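Local coordinates for protein carbon monoxide dehydrogenase (Thermococcus sp. AM4, PDB 6T7J) that catalyses the reversible oxidation of carbon monoxide to carbon dioxide, probably passing electrons through iron-sulfur clusters, and is seen here with a nickel-free active-site cluster, at residues 263-268 with 332-337; 299-304 with 317-322; 167-172 with 188-193. One frame throughout, in Å; residues are numbered along the deposited sequence.

Contact 1 of 3, residues 263-268 with 332-337; sequences NIVVHG and GAVEAI
Asn263 and Glu335 join two parallel neighbours, strands 261-268 and 336-339, the first and fourth in a Rossmann-like sheet of order 3-2-1-4-5-6. The grip is tight at this end. Asn263 N meets Glu335 OE1 at 2.7 Å in an almost straight bond (170°), nearly along the C-O direction, and Asn263 O takes Glu335 N in return. A bend at chi2 (68°) turns Glu335 CD back toward Asn263, and the carboxylate is also held by Arg399 and His356. The amide of Asn263 adds a third bond, ND2 to Ala333 O at 3.0 Å, with the acceptor in the amide plane but the donor above the carbonyl plane. That amide has further partners in Lys258 O and Asn299. An alanine at Asn263 would probably leave Ala333 O and Lys258 O without this donor and the Asn299 amide without one of its acceptors. Past Val265 N, which bonds to Ala336 O at 3.0 Å, the contact becomes looser and apolar, though still buried. The Val265 side chain crosses that of Val334 at about a right angle, touching it through CG2, and lies beside that of Ile337, with CG1 nearest CD1. Beyond it, the His267 side chain lies alongside Ile337, both pointing the same way, and Ile337 CD1 comes within 3.6 Å of His267 CB.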
# COMPACT_ATOMS: atom_id res chain seq x y z
N ASN A 263 7.98 -36.62 -8.91
CA ASN A 263 7.94 -35.31 -9.56
C ASN A 263 7.72 -34.25 -8.49
O ASN A 263 6.70 -34.27 -7.79
CB ASN A 263 6.85 -35.25 -10.62
CG ASN A 263 7.19 -36.05 -11.86
OD1 ASN A 263 8.29 -35.95 -12.40
ND2 ASN A 263 6.24 -36.86 -12.32
N ILE A 264 8.67 -33.32 -8.37
CA ILE A 264 8.57 -32.23 -7.41
C ILE A 264 8.60 -30.92 -8.17
O ILE A 264 9.56 -30.64 -8.89
CB ILE A 264 9.71 -32.28 -6.37
CG1 ILE A 264 9.71 -33.62 -5.64
CG2 ILE A 264 9.57 -31.14 -5.38
CD1 ILE A 264 10.84 -33.76 -4.65
N VAL A 265 7.54 -30.11 -8.01
CA VAL A 265 7.45 -28.82 -8.67
C VAL A 265 7.87 -27.74 -7.68
O VAL A 265 7.48 -27.78 -6.51
CB VAL A 265 6.03 -28.56 -9.20
CG1 VAL A 265 5.94 -27.20 -9.87
CG2 VAL A 265 5.61 -29.67 -10.16
N VAL A 266 8.68 -26.79 -8.14
CA VAL A 266 9.02 -25.60 -7.36
C VAL A 266 8.35 -24.40 -8.02
O VAL A 266 8.63 -24.09 -9.18
CB VAL A 266 10.54 -25.39 -7.24
CG1 VAL A 266 11.12 -26.33 -6.18
CG2 VAL A 266 11.24 -25.60 -8.57
N HIS A 267 7.45 -23.75 -7.29
CA HIS A 267 6.58 -22.72 -7.84
C HIS A 267 6.66 -21.48 -6.95
O HIS A 267 6.63 -21.60 -5.72
CB HIS A 267 5.14 -23.24 -7.92
CG HIS A 267 4.16 -22.27 -8.49
ND1 HIS A 267 4.53 -21.22 -9.30
CD2 HIS A 267 2.81 -22.21 -8.38
CE1 HIS A 267 3.45 -20.54 -9.65
NE2 HIS A 267 2.40 -21.12 -9.11
N GLY A 268 6.79 -20.31 -7.56
CA GLY A 268 6.92 -19.10 -6.78
C GLY A 268 7.93 -18.11 -7.33
O GLY A 268 7.93 -17.84 -8.53
N GLY A 332 -1.70 -35.42 -12.86
CA GLY A 332 -1.82 -36.53 -11.94
C GLY A 332 -0.51 -37.10 -11.45
O GLY A 332 -0.53 -38.11 -10.74
N ALA A 333 0.62 -36.50 -11.81
CA ALA A 333 1.93 -37.05 -11.49
C ALA A 333 2.75 -36.15 -10.57
O ALA A 333 3.94 -36.41 -10.38
CB ALA A 333 2.72 -37.32 -12.78
N VAL A 334 2.16 -35.10 -10.00
CA VAL A 334 2.88 -34.19 -9.12
C VAL A 334 2.73 -34.69 -7.69
O VAL A 334 1.65 -34.64 -7.10
CB VAL A 334 2.37 -32.75 -9.26
CG1 VAL A 334 3.03 -31.86 -8.22
CG2 VAL A 334 2.67 -32.23 -10.66
N GLU A 335 3.84 -35.18 -7.12
CA GLU A 335 3.81 -35.62 -5.73
C GLU A 335 3.72 -34.43 -4.78
O GLU A 335 3.03 -34.50 -3.76
CB GLU A 335 5.06 -36.44 -5.42
CG GLU A 335 4.90 -37.91 -5.73
CD GLU A 335 4.79 -38.19 -7.21
OE1 GLU A 335 5.76 -37.89 -7.95
OE2 GLU A 335 3.74 -38.71 -7.65
N ALA A 336 4.39 -33.33 -5.12
CA ALA A 336 4.37 -32.15 -4.27
C ALA A 336 4.71 -30.92 -5.09
O ALA A 336 5.56 -30.97 -5.99
CB ALA A 336 5.36 -32.29 -3.10
N ILE A 337 4.02 -29.82 -4.79
CA ILE A 337 4.36 -28.50 -5.33
C ILE A 337 4.73 -27.61 -4.15
O ILE A 337 3.95 -27.44 -3.21
CB ILE A 337 3.22 -27.90 -6.16
CG1 ILE A 337 3.59 -26.49 -6.64
CG2 ILE A 337 1.90 -27.90 -5.40
CD1 ILE A 337 2.82 -26.04 -7.87

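Contact 2 of 3, residues 299-304 with 317-322; sequences NVVGMC and PIAGSF. With MSK (Broken Fe4S4 cluster), chain F.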
# COMPACT_ATOMS: atom_id res chain seq x y z
N ASN A 299 12.79 -36.18 -9.92
CA ASN A 299 12.84 -35.18 -10.98
C ASN A 299 12.19 -33.91 -10.44
O ASN A 299 11.00 -33.90 -10.10
CB ASN A 299 12.12 -35.69 -12.23
CG ASN A 299 11.94 -34.62 -13.29
OD1 ASN A 299 12.89 -33.93 -13.66
ND2 ASN A 299 10.72 -34.50 -13.80
N VAL A 300 12.98 -32.84 -10.34
CA VAL A 300 12.49 -31.55 -9.89
C VAL A 300 12.33 -30.64 -11.09
O VAL A 300 13.28 -30.43 -11.86
CB VAL A 300 13.42 -30.92 -8.84
CG1 VAL A 300 12.67 -29.88 -8.02
CG2 VAL A 300 13.99 -32.00 -7.97
N VAL A 301 11.13 -30.09 -11.25
CA VAL A 301 10.82 -29.16 -12.32
C VAL A 301 10.39 -27.84 -11.69
O VAL A 301 10.00 -27.79 -10.52
CB VAL A 301 9.72 -29.71 -13.25
CG1 VAL A 301 10.12 -31.09 -13.76
CG2 VAL A 301 8.39 -29.79 -12.51
N GLY A 302 10.48 -26.78 -12.47
CA GLY A 302 10.13 -25.46 -11.97
C GLY A 302 8.98 -24.83 -12.71
O GLY A 302 8.70 -25.17 -13.86
N MET A 303 8.29 -23.90 -12.05
CA MET A 303 7.22 -23.14 -12.67
C MET A 303 7.37 -21.68 -12.27
O MET A 303 7.81 -21.36 -11.17
CB MET A 303 5.83 -23.65 -12.27
CG MET A 303 5.51 -25.04 -12.79
SD MET A 303 3.73 -25.37 -12.83
CE MET A 303 3.33 -24.78 -14.47
N CYS A 304 7.00 -20.80 -13.20
CA CYS A 304 7.01 -19.34 -13.00
C CYS A 304 8.44 -18.89 -12.67
O CYS A 304 9.41 -19.50 -13.12
CB CYS A 304 5.96 -18.96 -11.97
SG CYS A 304 4.27 -19.04 -12.60
N PRO A 317 14.66 -28.27 -15.52
CA PRO A 317 13.63 -28.11 -16.55
C PRO A 317 12.45 -27.32 -16.02
O PRO A 317 12.04 -27.47 -14.87
CB PRO A 317 13.24 -29.56 -16.89
CG PRO A 317 13.62 -30.34 -15.67
CD PRO A 317 14.85 -29.67 -15.13
N ILE A 318 11.90 -26.45 -16.87
CA ILE A 318 10.76 -25.62 -16.51
C ILE A 318 9.51 -26.26 -17.11
O ILE A 318 9.48 -26.61 -18.30
CB ILE A 318 10.96 -24.16 -16.97
CG1 ILE A 318 9.98 -23.23 -16.26
CG2 ILE A 318 10.89 -24.01 -18.49
CD1 ILE A 318 10.63 -21.96 -15.76
N ALA A 319 8.48 -26.44 -16.28
CA ALA A 319 7.31 -27.21 -16.68
C ALA A 319 6.22 -26.37 -17.32
O ALA A 319 5.43 -26.90 -18.11
CB ALA A 319 6.74 -27.96 -15.47
N GLY A 320 6.15 -25.08 -17.00
CA GLY A 320 5.11 -24.25 -17.57
C GLY A 320 5.08 -22.89 -16.90
O GLY A 320 5.82 -22.61 -15.95
N SER A 321 4.20 -22.05 -17.42
CA SER A 321 4.06 -20.67 -16.98
C SER A 321 2.87 -20.54 -16.02
O SER A 321 2.34 -21.54 -15.52
CB SER A 321 3.94 -19.75 -18.20
OG SER A 321 2.76 -20.04 -18.94
N PHE A 322 2.44 -19.31 -15.79
CA PHE A 322 1.41 -18.97 -14.81
C PHE A 322 0.16 -19.84 -14.95
O PHE A 322 -0.09 -20.71 -14.12
CB PHE A 322 1.05 -17.48 -14.95
CG PHE A 322 -0.01 -17.01 -14.00
CD1 PHE A 322 0.15 -17.17 -12.63
CD2 PHE A 322 -1.16 -16.40 -14.46
CE1 PHE A 322 -0.82 -16.74 -11.75
CE2 PHE A 322 -2.13 -15.96 -13.59
CZ PHE A 322 -1.96 -16.13 -12.23
S1 MSK F . 5.48 -15.26 -12.27
S3 MSK F . 4.40 -11.96 -12.35
S4 MSK F . 2.45 -14.39 -13.78
S5 MSK F . 5.59 -13.50 -14.92
FE1 MSK F . 7.11 -13.82 -11.68
FE2 MSK F . 4.42 -15.16 -14.34
FE3 MSK F . 3.52 -12.57 -14.30
FE4 MSK F . 3.60 -14.01 -12.01
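Cys304, Pro317 and Met303 bury the most surface where strand 297-303 meets the short, weakly bonded strand 318-320. Pro317 opens the pairing. Its ring crosses Val301 at about a right angle, CG 4.1 Å from Val301 CG1, with CD beside Val300 O, and its carbonyl receives Gly302 N at 2.9 Å. Gly302 O then takes Ala319 N in a nearly straight bond of 2.7 Å (172°), which fixes the parallel register. Beyond this bond side chains carry the contact. Met303 bends at chi3 (90°), which brings its CE methyl to 3.5 Å from Gly320 C; a CB on Gly320 would run into that methyl. Cys304 lies against the backbone of Phe322, SG to CA 3.6 Å, and both belong to the pocket of the broken Fe4S4 cluster. Cys304 CB is 3.7 Å from cluster atom S1, while Phe322 CB and CG lie near S4. Helix 304-314 links the two strands in a beta-alpha-beta unit, with 318-320 outermost in the sheet of this chain. Strand 261-268 flanks 297-303 on its other edge, helix 480-489 packs on Ile318, Ser321 and Phe322, and Met60 of the second subunit touches Phe322.

Contact 3 of 3, residues 167-172 with 188-193; sequences EPLRML and VLPRAI
With chi1 at -80°, Leu169 holds CG anti to its own carbonyl carbon, and chi2 near 167° then carries CD1 to the ring of Pro190. CD1 sits 3.6 Å from Pro190 CB and equally close to CG, the two side chains crossing at about a right angle. The other branch, CD2, rests on the backbone beyond the proline, 3.3 Å from Arg191 O, with Ile193 CG1 beside it. Leu172 has the same kind of first torsion (-70°), with CG anti to the carbonyl carbon. Its CD1 reaches Pro190 CD tip to tip at 3.8 Å and also touches Leu189 CD2, so Leu169 and Leu172 both meet the ring of Pro190. One backbone bond ties the segments: Leu169 N donates to Pro190 O at 2.8 Å, the donor tilted slightly from the carbonyl plane. Pro168 CA brings a CA-H...O contact to the same oxygen.

Helix 177-186 leaves from the end of one loop and returns to the other, so the contact closes the base of a helical excursion within a helical part of the chain. Residues 170-172 form a 3-10 turn, steadied by Leu172 N bonding to Leu169 O, while the carboxylate of Glu160 on helix 146-162 accepts the backbone N-H groups of Arg170 and Met171. Across from it, Ala192 is the N-cap residue of helix 193-203, and helix 212-242 packs against Leu169 and Ile193. Toward the exposed side lie Glu167 and Pro168, where Pro168 CG touches Leu189 CD1. The guanidinium of Arg191 makes salt bridges with Glu196 and Glu199, while its CB lies 3.7 Å from Glu167 O.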
# COMPACT_ATOMS: atom_id res chain seq x y z
N GLU A 167 17.76 12.14 -0.03
CA GLU A 167 18.78 11.78 -0.99
C GLU A 167 18.30 10.61 -1.85
O GLU A 167 17.51 9.78 -1.38
CB GLU A 167 20.08 11.40 -0.28
CG GLU A 167 20.93 12.58 0.15
CD GLU A 167 20.62 13.06 1.55
OE1 GLU A 167 21.57 13.30 2.33
OE2 GLU A 167 19.42 13.19 1.89
N PRO A 168 18.74 10.52 -3.10
CA PRO A 168 18.28 9.43 -3.97
C PRO A 168 18.81 8.08 -3.52
O PRO A 168 19.80 7.98 -2.79
CB PRO A 168 18.83 9.82 -5.35
CG PRO A 168 19.21 11.26 -5.23
CD PRO A 168 19.61 11.46 -3.81
N LEU A 169 18.13 7.03 -3.98
CA LEU A 169 18.54 5.67 -3.68
C LEU A 169 19.97 5.42 -4.14
O LEU A 169 20.37 5.87 -5.22
CB LEU A 169 17.59 4.68 -4.35
CG LEU A 169 16.25 4.42 -3.66
CD1 LEU A 169 15.31 3.68 -4.59
CD2 LEU A 169 16.47 3.62 -2.38
N ARG A 170 20.73 4.70 -3.32
CA ARG A 170 22.13 4.44 -3.64
C ARG A 170 22.27 3.64 -4.93
O ARG A 170 23.13 3.94 -5.76
CB ARG A 170 22.81 3.72 -2.49
CG ARG A 170 22.75 4.46 -1.17
CD ARG A 170 23.73 5.62 -1.13
NE ARG A 170 25.10 5.18 -1.36
CZ ARG A 170 25.96 4.88 -0.40
NH1 ARG A 170 27.19 4.48 -0.70
NH2 ARG A 170 25.60 4.98 0.88
N MET A 171 21.41 2.64 -5.12
CA MET A 171 21.51 1.77 -6.29
C MET A 171 21.36 2.54 -7.60
O MET A 171 21.74 2.02 -8.66
CB MET A 171 20.48 0.65 -6.22
CG MET A 171 20.76 -0.39 -5.14
SD MET A 171 22.23 -1.38 -5.49
CE MET A 171 21.55 -2.60 -6.60
N LEU A 172 20.83 3.76 -7.56
CA LEU A 172 20.76 4.60 -8.75
C LEU A 172 22.13 4.87 -9.35
O LEU A 172 22.21 5.34 -10.49
CB LEU A 172 20.06 5.92 -8.44
CG LEU A 172 18.56 5.84 -8.15
CD1 LEU A 172 17.95 7.23 -8.10
CD2 LEU A 172 17.85 4.98 -9.18
N VAL A 188 11.33 12.83 -9.88
CA VAL A 188 10.82 11.50 -9.59
C VAL A 188 11.92 10.59 -9.05
O VAL A 188 11.77 9.37 -9.05
CB VAL A 188 10.15 10.88 -10.83
CG1 VAL A 188 9.00 11.76 -11.31
CG2 VAL A 188 11.17 10.67 -11.94
N LEU A 189 13.03 11.16 -8.60
CA LEU A 189 14.12 10.36 -8.05
C LEU A 189 13.65 9.65 -6.78
O LEU A 189 13.21 10.32 -5.83
CB LEU A 189 15.34 11.23 -7.75
CG LEU A 189 16.20 11.62 -8.96
CD1 LEU A 189 17.25 12.64 -8.56
CD2 LEU A 189 16.85 10.40 -9.58
N PRO A 190 13.71 8.32 -6.72
CA PRO A 190 13.26 7.62 -5.51
C PRO A 190 14.27 7.75 -4.38
O PRO A 190 15.48 7.79 -4.60
CB PRO A 190 13.13 6.17 -5.98
CG PRO A 190 14.11 6.05 -7.09
CD PRO A 190 14.15 7.40 -7.77
N ARG A 191 13.74 7.81 -3.16
CA ARG A 191 14.54 8.05 -1.96
C ARG A 191 14.71 6.81 -1.10
O ARG A 191 15.83 6.44 -0.75
CB ARG A 191 13.91 9.19 -1.15
CG ARG A 191 13.68 10.46 -1.95
CD ARG A 191 12.50 11.25 -1.42
NE ARG A 191 11.24 10.54 -1.60
CZ ARG A 191 10.04 11.05 -1.30
NH1 ARG A 191 8.95 10.33 -1.50
NH2 ARG A 191 9.94 12.27 -0.80
N ALA A 192 13.61 6.16 -0.73
CA ALA A 192 13.65 4.89 -0.01
C ALA A 192 12.43 4.09 -0.41
O ALA A 192 11.32 4.63 -0.45
CB ALA A 192 13.69 5.11 1.51
N ILE A 193 12.63 2.80 -0.69
CA ILE A 193 11.62 2.01 -1.40
C ILE A 193 10.33 1.93 -0.60
O ILE A 193 9.24 2.29 -1.07
CB ILE A 193 12.16 0.61 -1.73
CG1 ILE A 193 13.58 0.69 -2.29
CG2 ILE A 193 11.25 -0.06 -2.72
CD1 ILE A 193 14.22 -0.67 -2.52

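In the fold
Contacts 1 and 2 are two adjoining seams of one parallel sheet, their centres 9 Å apart, with contact 2 nested in the chain loop that contact 1 closes. Strands 261-268 and 297-303 are joined by probable hydrogen bonds, Ile264 O to Val301 N and Val266 O to Met303 N, both at 2.9 Å. Farther along this pair, His267 CE1 comes to 3.4 Å from Cys304 SG; Cys304 belongs to the pocket of the broken Fe4S4 cluster, while the side chain of His267 lies about 6 Å from the cluster. Contact 3 stands apart, on the opposite side of the chain's centre and closed earlier in the sequence. Its centre is about 39 Å from that of contact 1 and 35 Å from that of contact 2.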